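PDB 5J78: acetaldehyde dehydrogenase (Acetylating), which probably catalyses the reversible, NAD-dependent conversion of acetaldehyde and CoA to acetyl-CoA, and may serve ethanol formation in this thermophile. Local coordinates for residues 35-39 with 195-199; 47-51 with 155-160. All blocks are in the same frame, centred on the assembly; numbering follows the deposited sequence. Where two conformers were deposited one is given.

Contact 1 of 2, residues 35-39 with 195-199; sequences EVRNY and SCITQ
Glu-35 reaches from helix 28-51 to Thr-198 and holds it with both carboxylate oxygens. The glutamate lies fully stretched, CG anti to the backbone N (chi1 -177°) and chi2 likewise extended, which carries the carboxylate off the helix to meet the threonine side chain at about a right angle. OE1 accepts the backbone N of Thr-198 at 3.1 Å, from a syn position 33° out of the carboxylate plane, while OE2 takes the hydroxyl OG1 of Thr-198 at 2.8 Å, also syn but nearer that plane. The hydroxyl of Tyr-39, one helical turn on, adds a weak bond to OE2. Shortening this glutamate to an alanine would remove both acceptors and is likely to leave the backbone N-H and hydroxyl of Thr-198 without their mate.

Both faces of the Tyr-39 ring are met, in each case offset toward the rim. CB of Ser-195 sits over one face in a CH-pi contact, 3.9 Å from the ring centroid, and the carbonyl O of Glu-35 lies over the opposite face. The edge of the ring faces the backbone of Ile-197, whose CA lies in its plane, and CE2 of Tyr-39 comes within 3.2 Å of the Cys-196 carbonyl O. Deeper in, CG2 of Val-36 touches CD1 of Ile-197 at 3.8 Å, beside Ala-204 and Leu-208 of helix 202-210. The whole is a helix laid against the end of strand 194-196, itself parallel to strand 160-165, as in the Rossmann-like nucleotide-binding domain of the aldehyde dehydrogenase family.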
# COMPACT_ATOMS: atom_id res chain seq x y z
N GLU A 35 -2.62 23.67 -1.48
CA GLU A 35 -3.87 24.40 -1.24
C GLU A 35 -4.66 23.77 -0.07
O GLU A 35 -5.06 24.48 0.85
CB GLU A 35 -4.71 24.42 -2.51
CG GLU A 35 -6.02 25.21 -2.39
CD GLU A 35 -6.89 25.17 -3.67
OE1 GLU A 35 -7.08 24.09 -4.27
OE2 GLU A 35 -7.39 26.23 -4.07
N VAL A 36 -4.85 22.45 -0.10
CA VAL A 36 -5.49 21.74 1.02
C VAL A 36 -4.84 22.05 2.37
O VAL A 36 -5.52 22.35 3.36
CB VAL A 36 -5.46 20.20 0.80
CG1 VAL A 36 -5.94 19.44 2.02
CG2 VAL A 36 -6.34 19.86 -0.39
N ARG A 37 -3.51 21.99 2.40
CA ARG A 37 -2.77 22.29 3.64
C ARG A 37 -3.04 23.72 4.10
O ARG A 37 -3.33 23.94 5.26
CB ARG A 37 -1.28 22.06 3.46
CG ARG A 37 -0.94 20.58 3.16
CD ARG A 37 0.55 20.33 3.15
NE ARG A 37 0.91 18.94 2.88
CZ ARG A 37 2.16 18.52 2.69
NH1 ARG A 37 3.15 19.38 2.75
NH2 ARG A 37 2.43 17.24 2.44
N ASN A 38 -2.99 24.68 3.18
CA ASN A 38 -3.33 26.05 3.53
C ASN A 38 -4.76 26.20 4.07
O ASN A 38 -4.98 26.89 5.05
CB ASN A 38 -3.15 26.96 2.32
CG ASN A 38 -1.68 27.12 1.92
OD1 ASN A 38 -0.78 26.93 2.71
ND2 ASN A 38 -1.45 27.45 0.66
N TYR A 39 -5.74 25.57 3.42
CA TYR A 39 -7.12 25.64 3.89
C TYR A 39 -7.28 25.06 5.29
O TYR A 39 -8.00 25.61 6.12
CB TYR A 39 -8.07 24.91 2.94
CG TYR A 39 -8.26 25.56 1.60
CD1 TYR A 39 -7.86 26.87 1.36
CD2 TYR A 39 -8.86 24.87 0.55
CE1 TYR A 39 -8.05 27.47 0.12
CE2 TYR A 39 -9.05 25.44 -0.69
CZ TYR A 39 -8.64 26.75 -0.90
OH TYR A 39 -8.82 27.33 -2.14
N SER A 195 -14.15 26.80 3.02
CA SER A 195 -13.23 26.84 1.88
C SER A 195 -13.56 25.71 0.93
O SER A 195 -14.31 24.79 1.28
CB SER A 195 -11.77 26.75 2.34
OG SER A 195 -11.54 25.62 3.17
N CYS A 196 -13.01 25.78 -0.29
CA CYS A 196 -13.23 24.73 -1.28
C CYS A 196 -12.02 24.58 -2.19
O CYS A 196 -11.48 25.56 -2.70
CB CYS A 196 -14.49 25.05 -2.09
SG CYS A 196 -15.01 23.84 -3.31
N ILE A 197 -11.58 23.33 -2.37
CA ILE A 197 -10.53 22.98 -3.33
C ILE A 197 -10.92 23.51 -4.73
O ILE A 197 -12.01 23.23 -5.22
CB ILE A 197 -10.32 21.44 -3.38
CG1 ILE A 197 -9.72 20.92 -2.06
CG2 ILE A 197 -9.39 21.04 -4.52
CD1 ILE A 197 -9.84 19.42 -1.90
N THR A 198 -10.01 24.24 -5.37
CA THR A 198 -10.29 24.82 -6.68
C THR A 198 -9.75 23.96 -7.83
O THR A 198 -10.25 24.03 -8.94
CB THR A 198 -9.69 26.22 -6.81
OG1 THR A 198 -8.27 26.15 -6.69
CG2 THR A 198 -10.25 27.13 -5.72
N GLN A 199 -8.74 23.16 -7.53
CA GLN A 199 -8.10 22.29 -8.50
C GLN A 199 -8.25 20.83 -8.04
O GLN A 199 -7.31 20.27 -7.44
CB GLN A 199 -6.60 22.64 -8.64
CG GLN A 199 -6.21 24.14 -8.53
CD GLN A 199 -4.75 24.33 -8.06
OE1 GLN A 199 -4.45 24.24 -6.86
NE2 GLN A 199 -3.85 24.59 -9.01

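Contact 2 of 2, residues 47-51 with 155-160; sequences QKILE and VKARNA
Gln-47 and Arg-158 join the C-terminal part of helix 28-51 to a Schellman motif, the turn that closes helix 143-156 and leads into strand 160-165 of the Rossmann-like domain. The amide NE2 of Gln-47 donates to the backbone O of Arg-158 at 3.0 Å, almost in line with the carbonyl and within the amide's own plane. In return the arginine gives NH2 to the backbone O of Glu-51 at 2.9 Å, meeting a lone pair in the carbonyl plane at the edge of the guanidinium. To one side of these bonds, CD2 of Leu-50 packs on CA of Arg-158 at 3.6 Å and approaches CG1 of Val-155, while the CB atoms of Gln-47 and Ala-160 meet at 4.0 Å.

A second layer fixes these groups. The other N-H of the Gln-47 amide goes to OE1 of Glu-51, one turn on, at 2.9 Å and on the anti side of the carboxylate, so that both amide hydrogens are used and the flat group is held against rotation. The glutamine bends at chi2 (-81°), turning its amide forward along the helix, toward Glu-51 and the Arg-158 carbonyl. The carboxylate of Glu-51 stands nearly perpendicular to the guanidinium, and its OE2 is near NH2 of Arg-158 without a salt bridge, so any attraction is probably only through charge.

Farther out, NH1 of Arg-158 is bonded to the backbone O of Thr-112, and Pro-130 of strand 124-138 touches both Gln-47 and Arg-158. Asn-159 turns its OD1 to the backbone N of Gly-132. A water also meets the arginine: it accepts from NE of Arg-158 at 2.7 Å and lies 3.1 Å from the backbone O of Leu-50.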
# COMPACT_ATOMS: atom_id res chain seq x y z
N GLN A 47 -11.82 28.08 13.24
CA GLN A 47 -12.69 27.31 14.12
C GLN A 47 -12.46 27.67 15.59
O GLN A 47 -13.41 27.71 16.38
CB GLN A 47 -12.47 25.80 13.91
CG GLN A 47 -13.51 24.93 14.61
CD GLN A 47 -13.23 24.71 16.09
OE1 GLN A 47 -12.08 24.70 16.52
NE2 GLN A 47 -14.29 24.54 16.88
N LYS A 48 -11.21 27.91 15.97
CA LYS A 48 -10.90 28.31 17.34
C LYS A 48 -11.62 29.61 17.68
O LYS A 48 -12.13 29.78 18.79
CB LYS A 48 -9.39 28.46 17.53
CG LYS A 48 -8.80 27.47 18.50
CD LYS A 48 -7.92 26.46 17.81
CE LYS A 48 -7.88 25.14 18.57
NZ LYS A 48 -7.39 24.02 17.71
N ILE A 49 -11.64 30.54 16.73
CA ILE A 49 -12.34 31.79 16.93
C ILE A 49 -13.83 31.53 16.98
O ILE A 49 -14.55 32.06 17.82
CB ILE A 49 -12.03 32.80 15.81
CG1 ILE A 49 -10.54 33.15 15.83
CG2 ILE A 49 -12.88 34.07 15.95
CD1 ILE A 49 -10.07 33.95 14.63
N LEU A 50 -14.32 30.69 16.07
CA LEU A 50 -15.75 30.45 16.04
C LEU A 50 -16.21 29.84 17.36
O LEU A 50 -17.26 30.20 17.90
CB LEU A 50 -16.13 29.54 14.87
CG LEU A 50 -17.64 29.44 14.64
CD1 LEU A 50 -18.20 30.75 14.06
CD2 LEU A 50 -18.02 28.28 13.73
N GLU A 51 -15.41 28.92 17.89
CA GLU A 51 -15.81 28.13 19.05
C GLU A 51 -16.02 29.00 20.30
O GLU A 51 -16.72 28.61 21.23
CB GLU A 51 -14.76 27.06 19.37
CG GLU A 51 -15.21 26.15 20.53
CD GLU A 51 -14.44 24.83 20.68
OE1 GLU A 51 -13.73 24.41 19.74
OE2 GLU A 51 -14.57 24.20 21.76
N VAL A 155 -21.42 24.77 10.44
CA VAL A 155 -21.16 26.01 11.17
C VAL A 155 -22.05 26.12 12.41
O VAL A 155 -21.62 26.58 13.45
CB VAL A 155 -21.34 27.25 10.26
CG1 VAL A 155 -21.25 28.56 11.05
CG2 VAL A 155 -20.29 27.23 9.16
N LYS A 156 -23.30 25.67 12.29
CA LYS A 156 -24.21 25.67 13.43
C LYS A 156 -23.64 24.85 14.60
O LYS A 156 -23.84 25.22 15.76
CB LYS A 156 -25.58 25.14 12.98
CG LYS A 156 -26.60 24.90 14.10
CD LYS A 156 -27.12 26.17 14.73
CE LYS A 156 -27.83 25.84 16.04
NZ LYS A 156 -28.71 26.94 16.56
N ALA A 157 -22.91 23.78 14.30
CA ALA A 157 -22.28 22.96 15.35
C ALA A 157 -20.89 23.48 15.74
O ALA A 157 -20.18 22.86 16.56
CB ALA A 157 -22.20 21.51 14.91
N ARG A 158 -20.52 24.61 15.13
CA ARG A 158 -19.33 25.40 15.48
C ARG A 158 -18.03 24.83 14.92
O ARG A 158 -16.97 24.97 15.52
CB ARG A 158 -19.22 25.59 16.99
CG ARG A 158 -20.47 26.24 17.61
CD ARG A 158 -20.72 25.77 19.03
NE ARG A 158 -19.75 26.33 19.95
CZ ARG A 158 -19.32 25.73 21.06
NH1 ARG A 158 -19.78 24.55 21.42
NH2 ARG A 158 -18.43 26.33 21.82
N ASN A 159 -18.13 24.23 13.75
CA ASN A 159 -16.99 23.71 13.02
C ASN A 159 -16.55 24.60 11.86
O ASN A 159 -17.33 25.43 11.39
CB ASN A 159 -17.33 22.32 12.47
CG ASN A 159 -17.86 21.41 13.54
OD1 ASN A 159 -17.12 20.98 14.43
ND2 ASN A 159 -19.16 21.14 13.50
N ALA A 160 -15.32 24.39 11.40
CA ALA A 160 -14.88 24.84 10.07
C ALA A 160 -15.16 23.71 9.09
O ALA A 160 -15.33 22.57 9.51
CB ALA A 160 -13.38 25.21 10.07
O HOH W 1 -19.61 29.00 19.57

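Overall arrangement
Both contacts use helix 28-51, whose two well-separated parts lie against different places on one mixed sheet, in which strands 160-165 and 194-196 run parallel: contact 1 at the exit of strand 194-196, contact 2 at the entry to strand 160-165, its neighbour. Their centres are about 18 Å apart and they do not touch. Contact 2 is buried, whereas contact 1 is only partly so, with Thr-198 exposed. Their chemistry differs: contact 1 relies on a carboxylate and an aromatic ring, while in contact 2 side-chain N-H groups meet the backbone carbonyls of Arg-158 and Glu-51. Beside contact 1, Arg-37 and Asn-38 bond to a second subunit; no other chain touches the segments of contact 2.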